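Local atomic coordinates of anti-sigma-I factor RsgI3 (PDB entry 6QE7), a protein that probably holds the sigma factor SigI3 inactive by direct interaction and senses polysaccharide outside the cell, its PA14 pair binding pectin strongly. Residues A175-W180 / F268-W273. Numbering follows the deposited sequence.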
loop_
_atom_site.group_PDB
_atom_site.type_symbol
_atom_site.label_atom_id
_atom_site.label_comp_id
_atom_site.label_asym_id
_atom_site.label_seq_id
_atom_site.Cartn_x
_atom_site.Cartn_y
_atom_site.Cartn_z
ATOM N N ALA A 175 -0.584 -18.160 -1.812
ATOM C CA ALA A 175 -1.842 -17.993 -1.073
ATOM C C ALA A 175 -1.849 -18.986 0.075
ATOM O O ALA A 175 -0.902 -19.814 0.182
ATOM C CB ALA A 175 -3.005 -18.214 -1.997
ATOM N N ILE A 176 -2.834 -18.865 0.937
ATOM C CA ILE A 176 -2.952 -19.799 2.077
ATOM C C ILE A 176 -4.070 -20.752 1.683
ATOM O O ILE A 176 -5.263 -20.461 1.929
ATOM C CB ILE A 176 -3.169 -19.091 3.416
ATOM C CG1 ILE A 176 -2.081 -18.050 3.695
ATOM C CG2 ILE A 176 -3.259 -20.131 4.554
ATOM C CD1 ILE A 176 -2.249 -17.354 4.992
ATOM N N ASN A 177 -3.664 -21.815 1.008
ATOM C CA ASN A 177 -4.594 -22.807 0.437
ATOM C C ASN A 177 -3.882 -24.149 0.311
ATOM O O ASN A 177 -3.391 -24.457 -0.798
ATOM C CB ASN A 177 -5.068 -22.361 -0.945
ATOM C CG ASN A 177 -6.247 -23.185 -1.413
ATOM O OD1 ASN A 177 -6.777 -24.018 -0.660
ATOM N ND2 ASN A 177 -6.597 -23.012 -2.674
ATOM N N PHE A 178 -3.716 -24.843 1.418
ATOM C CA PHE A 178 -2.845 -26.042 1.484
ATOM C C PHE A 178 -3.643 -27.220 2.030
ATOM O O PHE A 178 -4.373 -27.108 3.055
ATOM C CB PHE A 178 -1.591 -25.752 2.299
ATOM C CG PHE A 178 -0.618 -24.826 1.620
ATOM C CD1 PHE A 178 0.141 -25.258 0.547
ATOM C CD2 PHE A 178 -0.481 -23.498 2.038
ATOM C CE1 PHE A 178 1.087 -24.433 -0.027
ATOM C CE2 PHE A 178 0.438 -22.649 1.437
ATOM C CZ PHE A 178 1.195 -23.113 0.381
ATOM N N ASN A 179 -3.631 -28.291 1.247
ATOM C CA ASN A 179 -4.073 -29.649 1.640
ATOM C C ASN A 179 -2.800 -30.508 1.573
ATOM O O ASN A 179 -2.405 -30.941 0.455
ATOM C CB ASN A 179 -5.234 -30.118 0.768
ATOM C CG ASN A 179 -5.591 -31.573 0.998
ATOM O OD1 ASN A 179 -5.720 -32.057 2.118
ATOM N ND2 ASN A 179 -5.812 -32.287 -0.083
ATOM N N TRP A 180 -2.066 -30.628 2.672
ATOM C CA TRP A 180 -0.768 -31.351 2.625
ATOM C C TRP A 180 -0.953 -32.873 2.737
ATOM O O TRP A 180 -0.172 -33.570 2.063
ATOM C CB TRP A 180 0.184 -30.809 3.659
ATOM C CG TRP A 180 0.766 -29.496 3.252
ATOM C CD1 TRP A 180 1.486 -29.210 2.136
ATOM C CD2 TRP A 180 0.655 -28.274 3.985
ATOM N NE1 TRP A 180 1.854 -27.899 2.138
ATOM C CE2 TRP A 180 1.389 -27.312 3.278
ATOM C CE3 TRP A 180 0.001 -27.902 5.166
ATOM C CZ2 TRP A 180 1.486 -25.995 3.729
ATOM C CZ3 TRP A 180 0.101 -26.610 5.610
ATOM C CH2 TRP A 180 0.851 -25.666 4.906
ATOM N N PHE A 268 -3.706 -29.360 6.848
ATOM C CA PHE A 268 -4.630 -28.634 5.948
ATOM C C PHE A 268 -4.808 -27.244 6.519
ATOM O O PHE A 268 -5.138 -27.178 7.690
ATOM C CB PHE A 268 -5.983 -29.336 5.921
ATOM C CG PHE A 268 -6.999 -28.918 4.902
ATOM C CD1 PHE A 268 -7.801 -27.807 5.115
ATOM C CD2 PHE A 268 -7.218 -29.680 3.757
ATOM C CE1 PHE A 268 -8.770 -27.445 4.184
ATOM C CE2 PHE A 268 -8.201 -29.330 2.832
ATOM C CZ PHE A 268 -8.987 -28.221 3.058
ATOM N N ILE A 269 -4.660 -26.218 5.700
ATOM C CA ILE A 269 -5.157 -24.859 6.070
ATOM C C ILE A 269 -5.520 -24.054 4.812
ATOM O O ILE A 269 -4.686 -23.957 3.860
ATOM C CB ILE A 269 -4.123 -24.157 6.968
ATOM C CG1 ILE A 269 -4.600 -22.740 7.347
ATOM C CG2 ILE A 269 -2.777 -24.196 6.263
ATOM C CD1 ILE A 269 -3.766 -22.073 8.342
ATOM N N LYS A 270 -6.739 -23.522 4.797
ATOM C CA LYS A 270 -7.216 -22.529 3.775
ATOM C C LYS A 270 -7.567 -21.242 4.526
ATOM O O LYS A 270 -8.108 -21.391 5.633
ATOM C CB LYS A 270 -8.452 -23.042 3.028
ATOM C CG LYS A 270 -8.259 -24.235 2.094
ATOM C CD LYS A 270 -9.570 -24.871 1.595
ATOM C CE LYS A 270 -9.463 -25.740 0.341
ATOM N NZ LYS A 270 -8.175 -26.480 0.199
ATOM N N LEU A 271 -7.284 -20.052 3.947
ATOM C CA LEU A 271 -7.777 -18.723 4.450
ATOM C C LEU A 271 -8.733 -18.210 3.391
ATOM O O LEU A 271 -8.338 -18.163 2.197
ATOM C CB LEU A 271 -6.624 -17.739 4.730
ATOM C CG LEU A 271 -7.024 -16.329 5.174
ATOM C CD1 LEU A 271 -7.573 -16.339 6.599
ATOM C CD2 LEU A 271 -5.878 -15.375 5.053
ATOM N N LEU A 272 -9.984 -18.029 3.793
ATOM C CA LEU A 272 -11.050 -17.521 2.921
ATOM C C LEU A 272 -11.467 -16.146 3.417
ATOM O O LEU A 272 -11.320 -15.899 4.608
ATOM C CB LEU A 272 -12.220 -18.495 3.011
ATOM C CG LEU A 272 -11.807 -19.924 2.641
ATOM C CD1 LEU A 272 -11.734 -20.813 3.878
ATOM C CD2 LEU A 272 -12.743 -20.494 1.582
ATOM N N TRP A 273 -12.108 -15.382 2.554
ATOM C CA TRP A 273 -12.841 -14.167 2.957
ATOM C C TRP A 273 -14.232 -14.119 2.314
ATOM O O TRP A 273 -14.527 -14.791 1.264
ATOM C CB TRP A 273 -12.042 -12.885 2.648
ATOM C CG TRP A 273 -11.731 -12.629 1.193
ATOM C CD1 TRP A 273 -12.109 -13.343 0.093
ATOM C CD2 TRP A 273 -10.915 -11.563 0.687
ATOM N NE1 TRP A 273 -11.628 -12.764 -1.033
ATOM C CE2 TRP A 273 -10.863 -11.699 -0.701
ATOM C CE3 TRP A 273 -10.265 -10.492 1.282
ATOM C CZ2 TRP A 273 -10.191 -10.805 -1.511
ATOM C CZ3 TRP A 273 -9.563 -9.622 0.486
ATOM C CH2 TRP A 273 -9.517 -9.787 -0.883
#
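Strand 177-179 runs antiparallel to strand 268-274, and Phe-178 faces Ile-269 as a hydrogen-bonded pair: Phe-178 N gives a nearly straight bond to Ile-269 O (2.8 Å, 167° at the hydrogen), and Ile-269 N returns a more bent bond to Phe-178 O (145°). A third bond, Leu-271 N to Ile-176 O at 2.9 Å, extends the ladder beyond the short strand. On the face with Asn-177 and Asn-179, Lys-270 runs alongside Asn-177 and bends at its last torsion (chi4 33°), which brings NZ into the amide carbonyl plane for a hydrogen bond to Asn-177 OD1 at 3.0 Å. Next to it, the Asn-179 amide crosses the Phe-268 ring obliquely, Asn-179 OD1 sitting at the ring edge, 3.3 Å from Phe-268 CD2, while Phe-178 O lies over one ring face. On the other face, Ile-269 is the apolar centre: its CG1 lies beside Ile-176 CG2, and its CG2 meets Trp-180 CZ3 at 3.8 Å. Ile-176 CB also packs on Leu-271 CB at 3.9 Å. Trp-198 of strand 193-202 touches Ile-176, Phe-178 and Ile-269, so this apolar face lies against the opposing sheet, as in the beta-sandwich of a PA14 domain, here the second of the tandem pair.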